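Local coordinates for brain tumor protein (Drosophila melanogaster American nodavirus, PDB 6J9R) that acts as a translational repressor of the TRIM family and pairs through its coiled-coil domain into an elongated antiparallel dimer, at the interface of chains A and B. Coordinates in Å, arbitrary orientation; residue numbers count along the deposited sequence, not the author numbering. Chains: chain A/B, Brain tumor protein.

The interface of chains A and B. Residues chain A 99, 102, 113, 116-117, 119-120; chain B 9, 12-13, 16.
B:Leu12 meets A:Ala116 and A:Leu117, and B:Met16 meets A:Cys99 and A:Ala116, where helix 7-23 of chain B packs against the end of the long helix 30-104 of chain A and its helix 110-128. The patch is a three-helix apolar core at one end of the two-fold symmetric TRIM coiled-coil pair, and it has a twin with the chains exchanged.

Aliphatic side chains make up most of the contact. B:Leu12, with CG anti to its backbone N (chi1 178°), reaches helix 110-128 with both methyls: CD2 lies 3.6 Å from A:Leu117 CD1, the two side chains crossing at about a right angle, and also meets A:Ala116 CB. On the long helix, A:Val102 CG1 abuts both methyls of B:Leu13, at 3.7 Å from CD1. B:Leu9 CD2 bridges the two chain A helices, 3.8 Å from A:Val102 CG1 and near A:Leu113 CD2.

Thioether and thiol groups add to this core. B:Met16 is modelled as selenomethionine, and its SE, standing where methionine has sulfur, rests 3.8 Å from A:Ala116 CB while its terminal CE approaches A:Cys99 SG at 3.9 Å.

No nitrogen or oxygen reaches a bonding partner across this patch, so van der Waals packing carries it. A:Arg120 contributes its aliphatic CB, 3.7 Å from B:Met16 CG, and the flat face of its guanidinium: its chain, bent at chi2 and chi3, turns that face to B:Leu12, whose CD1 sits 3.6 Å above the guanidinium plane, offset toward the rim.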
# COMPACT_ATOMS: atom_id res chain seq x y z
N CYS A 99 6.68 -38.61 -47.38
CA CYS A 99 8.03 -39.11 -47.61
C CYS A 99 8.02 -40.56 -48.07
O CYS A 99 8.71 -40.95 -49.01
CB CYS A 99 8.88 -39.00 -46.35
SG CYS A 99 9.33 -37.33 -45.90
N VAL A 102 6.84 -40.93 -51.56
CA VAL A 102 7.87 -40.52 -52.51
C VAL A 102 8.97 -41.57 -52.64
O VAL A 102 9.39 -41.94 -53.73
CB VAL A 102 8.51 -39.17 -52.10
CG1 VAL A 102 9.83 -38.97 -52.85
CG2 VAL A 102 7.55 -38.02 -52.37
N LEU A 113 4.84 -34.35 -55.38
CA LEU A 113 6.01 -33.50 -55.20
C LEU A 113 5.60 -32.14 -54.69
O LEU A 113 6.30 -31.55 -53.88
CB LEU A 113 6.81 -33.37 -56.50
CG LEU A 113 7.48 -34.66 -57.01
CD1 LEU A 113 8.02 -34.48 -58.42
CD2 LEU A 113 8.58 -35.14 -56.07
N ALA A 116 4.89 -32.56 -51.01
CA ALA A 116 6.14 -32.60 -50.25
C ALA A 116 6.66 -31.18 -50.01
O ALA A 116 7.00 -30.82 -48.89
CB ALA A 116 7.21 -33.46 -50.97
N LEU A 117 6.68 -30.35 -51.05
CA LEU A 117 7.16 -28.99 -50.93
C LEU A 117 6.36 -28.13 -49.95
O LEU A 117 6.92 -27.34 -49.18
CB LEU A 117 7.13 -28.33 -52.30
CG LEU A 117 8.39 -28.26 -53.16
CD1 LEU A 117 9.49 -29.17 -52.67
CD2 LEU A 117 8.02 -28.58 -54.57
N LEU A 119 4.43 -29.28 -47.47
CA LEU A 119 4.59 -29.83 -46.14
C LEU A 119 5.96 -29.42 -45.59
O LEU A 119 6.11 -29.17 -44.38
CB LEU A 119 4.41 -31.34 -46.16
CG LEU A 119 2.95 -31.79 -46.30
CD1 LEU A 119 2.88 -33.30 -46.44
CD2 LEU A 119 2.08 -31.32 -45.13
N ARG A 120 6.96 -29.36 -46.47
CA ARG A 120 8.29 -29.00 -46.00
C ARG A 120 8.25 -27.58 -45.47
O ARG A 120 8.82 -27.29 -44.44
CB ARG A 120 9.35 -29.11 -47.10
CG ARG A 120 10.78 -28.83 -46.59
CD ARG A 120 11.30 -27.43 -46.89
NE ARG A 120 12.03 -27.38 -48.15
CZ ARG A 120 11.50 -26.95 -49.29
NH1 ARG A 120 12.24 -26.94 -50.40
NH2 ARG A 120 10.22 -26.54 -49.33
N LEU B 9 15.71 -34.43 -54.91
CA LEU B 9 14.69 -35.17 -54.19
C LEU B 9 15.18 -35.70 -52.85
O LEU B 9 14.50 -35.54 -51.83
CB LEU B 9 14.17 -36.34 -55.04
CG LEU B 9 12.67 -36.41 -55.34
CD1 LEU B 9 12.27 -37.79 -55.87
CD2 LEU B 9 11.87 -36.04 -54.08
N LEU B 12 15.58 -32.98 -50.46
CA LEU B 12 14.25 -32.60 -50.01
C LEU B 12 13.74 -33.53 -48.93
O LEU B 12 13.28 -33.08 -47.88
CB LEU B 12 13.28 -32.58 -51.17
CG LEU B 12 11.88 -32.22 -50.69
CD1 LEU B 12 11.89 -30.80 -50.13
CD2 LEU B 12 10.88 -32.36 -51.84
N LEU B 13 13.81 -34.83 -49.20
CA LEU B 13 13.29 -35.82 -48.26
C LEU B 13 14.02 -35.78 -46.93
O LEU B 13 13.38 -35.73 -45.87
CB LEU B 13 13.39 -37.22 -48.86
CG LEU B 13 12.54 -37.42 -50.11
CD1 LEU B 13 12.84 -38.74 -50.77
CD2 LEU B 13 11.05 -37.29 -49.80
N MSE B 16 13.04 -32.70 -45.00
CA MSE B 16 11.74 -32.91 -44.37
C MSE B 16 11.86 -33.80 -43.15
O MSE B 16 11.31 -33.50 -42.09
CB MSE B 16 10.74 -33.53 -45.35
CG MSE B 16 10.39 -32.67 -46.53
SE MSE B 16 9.17 -33.60 -47.73
CE MSE B 16 7.67 -33.84 -46.49